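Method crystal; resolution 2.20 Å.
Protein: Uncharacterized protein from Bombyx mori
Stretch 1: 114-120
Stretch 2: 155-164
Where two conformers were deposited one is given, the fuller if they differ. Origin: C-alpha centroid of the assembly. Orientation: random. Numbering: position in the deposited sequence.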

# COMPACT_ATOMS: atom_id res chain seq x y z
N ASP A 114 -5.09 -21.95 0.28
CA ASP A 114 -6.06 -20.91 0.26
C ASP A 114 -5.71 -19.67 -0.50
O ASP A 114 -6.61 -18.84 -0.76
N VAL A 115 -4.43 -19.48 -0.79
CA VAL A 115 -4.02 -18.24 -1.49
C VAL A 115 -4.69 -18.26 -2.89
O VAL A 115 -5.26 -17.29 -3.27
N GLU A 116 -4.68 -19.38 -3.57
CA GLU A 116 -5.36 -19.57 -4.87
C GLU A 116 -6.90 -19.25 -4.82
O GLU A 116 -7.45 -18.56 -5.71
N VAL A 117 -7.54 -19.63 -3.73
CA VAL A 117 -9.02 -19.45 -3.61
C VAL A 117 -9.21 -17.97 -3.41
O VAL A 117 -9.97 -17.34 -4.13
N SER A 118 -8.47 -17.36 -2.48
CA SER A 118 -8.65 -15.95 -2.26
C SER A 118 -8.39 -15.10 -3.52
O SER A 118 -9.15 -14.18 -3.83
N LEU A 119 -7.29 -15.39 -4.21
CA LEU A 119 -6.88 -14.56 -5.32
C LEU A 119 -7.82 -14.79 -6.48
O LEU A 119 -8.22 -13.85 -7.07
N ARG A 120 -8.17 -16.03 -6.83
CA ARG A 120 -9.19 -16.25 -7.86
C ARG A 120 -10.51 -15.52 -7.62
O ARG A 120 -11.03 -14.88 -8.50
N GLU A 155 4.76 -20.96 4.90
CA GLU A 155 3.78 -21.88 4.28
C GLU A 155 2.92 -21.02 3.39
O GLU A 155 2.69 -21.38 2.28
N THR A 156 2.46 -19.89 3.88
CA THR A 156 1.63 -19.04 3.04
C THR A 156 2.31 -18.68 1.70
O THR A 156 1.70 -18.75 0.65
N TRP A 157 3.61 -18.44 1.78
CA TRP A 157 4.40 -17.99 0.68
C TRP A 157 4.50 -19.03 -0.37
O TRP A 157 4.46 -18.68 -1.54
N ARG A 158 4.49 -20.31 0.01
CA ARG A 158 4.43 -21.35 -1.01
C ARG A 158 3.18 -21.22 -1.91
O ARG A 158 3.24 -21.49 -3.08
N GLY A 159 2.06 -20.87 -1.31
CA GLY A 159 0.84 -20.61 -2.05
C GLY A 159 1.02 -19.40 -2.94
O GLY A 159 0.53 -19.42 -4.06
N PHE A 160 1.70 -18.34 -2.48
CA PHE A 160 1.97 -17.16 -3.38
C PHE A 160 2.83 -17.60 -4.56
O PHE A 160 2.53 -17.28 -5.70
N GLU A 161 3.83 -18.45 -4.32
CA GLU A 161 4.66 -18.98 -5.41
C GLU A 161 3.86 -19.84 -6.38
O GLU A 161 4.13 -19.80 -7.60
N GLU A 162 2.88 -20.61 -5.84
CA GLU A 162 2.03 -21.42 -6.70
C GLU A 162 1.12 -20.53 -7.62
O GLU A 162 0.96 -20.82 -8.82
N VAL A 163 0.53 -19.48 -7.09
CA VAL A 163 -0.41 -18.67 -7.92
C VAL A 163 0.37 -17.88 -8.98
O VAL A 163 -0.15 -17.65 -10.07
N LEU A 164 1.66 -17.56 -8.68
CA LEU A 164 2.60 -16.98 -9.64
C LEU A 164 2.82 -17.92 -10.78
O LEU A 164 2.64 -17.53 -11.96

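The two helices cross at 54°, their axes 8.6 Å apart at closest approach, and the contact between them is small and apolar, burying 268 Å² in total. Its centre is a knob-into-hole arrangement: Val115, in the t rotamer and pointing toward the other helix, inserts its side chain among Thr156, Gly159, Phe160 and Val163. Gly159 makes this fit possible, since an ideal CB there would lie only 2.8 Å from Val115 CG2; its absence lets the CA atoms of Val115 and Gly159 approach to 5.4 Å. Val115 CG2 rests 3.7 Å from the backbone oxygen Thr156 O and 4.0 Å from Thr156 CG2.

One aromatic contact adds to this packing. The CA-to-CB bond of Phe160 points away, but with chi1 m the ring returns to the interface, and Val115 CG1 lies over its face in a CH-pi contact, 3.7 Å from Phe160 CD1.

Val163, chi1 m, also points toward its partner helix. Its CG1 approaches Glu116 CA at 3.6 Å, and its CG2 meets CD2 of Leu119 (t, p) at 3.8 Å.

No hydrogen bond links the helices. The end of the Glu116 side chain leads away, and its OE2 forms a salt bridge with Arg120 NE at 2.9 Å, within its own helix.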

# COMPACT_ATOMS: atom_id res chain seq x y z
CB ASP A 114 -6.52 -20.57 1.65
CG ASP A 114 -7.51 -21.67 2.19
OD1 ASP A 114 -8.62 -22.01 1.59
OD2 ASP A 114 -7.04 -22.29 3.10
CB VAL A 115 -2.50 -18.23 -1.66
CG1 VAL A 115 -2.04 -17.00 -2.41
CG2 VAL A 115 -1.83 -18.21 -0.26
CB GLU A 116 -5.05 -20.93 -5.45
CG GLU A 116 -5.64 -21.21 -6.84
CD GLU A 116 -7.05 -21.92 -6.88
OE1 GLU A 116 -7.67 -22.11 -5.81
OE2 GLU A 116 -7.52 -22.29 -8.00
CB VAL A 117 -9.62 -20.22 -2.42
CG1 VAL A 117 -11.11 -20.01 -2.41
CG2 VAL A 117 -9.34 -21.71 -2.53
CB SER A 118 -7.77 -15.48 -1.08
OG SER A 118 -8.00 -14.11 -0.73
CB LEU A 119 -5.44 -14.80 -5.73
CG LEU A 119 -4.92 -14.17 -7.02
CD1 LEU A 119 -5.05 -12.69 -6.89
CD2 LEU A 119 -3.47 -14.59 -7.28
CB ARG A 120 -9.41 -17.72 -8.12
CG ARG A 120 -8.22 -18.36 -8.87
CD ARG A 120 -8.71 -19.54 -9.54
NE ARG A 120 -7.75 -20.40 -10.14
CZ ARG A 120 -7.52 -20.53 -11.46
NH1 ARG A 120 -8.08 -19.75 -12.33
NH2 ARG A 120 -6.68 -21.46 -11.90
CB GLU A 155 2.80 -22.71 5.20
CG GLU A 155 1.87 -23.63 4.34
CD GLU A 155 0.65 -24.29 5.01
OE1 GLU A 155 0.80 -24.58 6.22
OE2 GLU A 155 -0.40 -24.57 4.31
CB THR A 156 1.23 -17.79 3.76
OG1 THR A 156 0.79 -18.15 5.08
CG2 THR A 156 0.14 -17.05 2.99
CB TRP A 157 5.77 -17.51 1.17
CG TRP A 157 6.53 -16.78 0.06
CD1 TRP A 157 7.58 -17.22 -0.63
CD2 TRP A 157 6.20 -15.50 -0.45
NE1 TRP A 157 7.98 -16.26 -1.56
CE2 TRP A 157 7.16 -15.19 -1.45
CE3 TRP A 157 5.20 -14.57 -0.17
CZ2 TRP A 157 7.11 -14.01 -2.21
CZ3 TRP A 157 5.18 -13.36 -0.88
CH2 TRP A 157 6.11 -13.11 -1.89
CB ARG A 158 4.45 -22.80 -0.46
CG ARG A 158 5.74 -23.22 0.25
CD ARG A 158 5.85 -24.74 0.70
NE ARG A 158 5.75 -24.93 2.17
CZ ARG A 158 6.64 -24.51 3.11
NH1 ARG A 158 7.78 -23.87 2.80
NH2 ARG A 158 6.40 -24.73 4.41
CB PHE A 160 2.63 -15.98 -2.65
CG PHE A 160 1.65 -15.13 -1.92
CD1 PHE A 160 1.00 -15.60 -0.80
CD2 PHE A 160 1.33 -13.89 -2.40
CE1 PHE A 160 0.05 -14.84 -0.16
CE2 PHE A 160 0.41 -13.13 -1.77
CZ PHE A 160 -0.27 -13.62 -0.68
CB GLU A 161 5.92 -19.76 -4.87
CG GLU A 161 6.85 -18.82 -4.08
CD GLU A 161 8.00 -19.52 -3.32
OE1 GLU A 161 7.84 -20.70 -3.04
OE2 GLU A 161 9.00 -18.88 -2.94
CB GLU A 162 1.25 -22.50 -5.84
CG GLU A 162 2.15 -23.64 -5.26
CD GLU A 162 1.57 -24.48 -4.06
OE1 GLU A 162 0.51 -24.17 -3.45
OE2 GLU A 162 2.21 -25.51 -3.71
CB VAL A 163 -1.29 -17.73 -7.12
CG1 VAL A 163 -2.24 -18.56 -6.23
CG2 VAL A 163 -0.51 -16.71 -6.28
CB LEU A 164 3.91 -16.58 -8.96
CG LEU A 164 4.97 -15.80 -9.80
CD1 LEU A 164 4.45 -14.45 -10.14
CD2 LEU A 164 6.25 -15.68 -9.01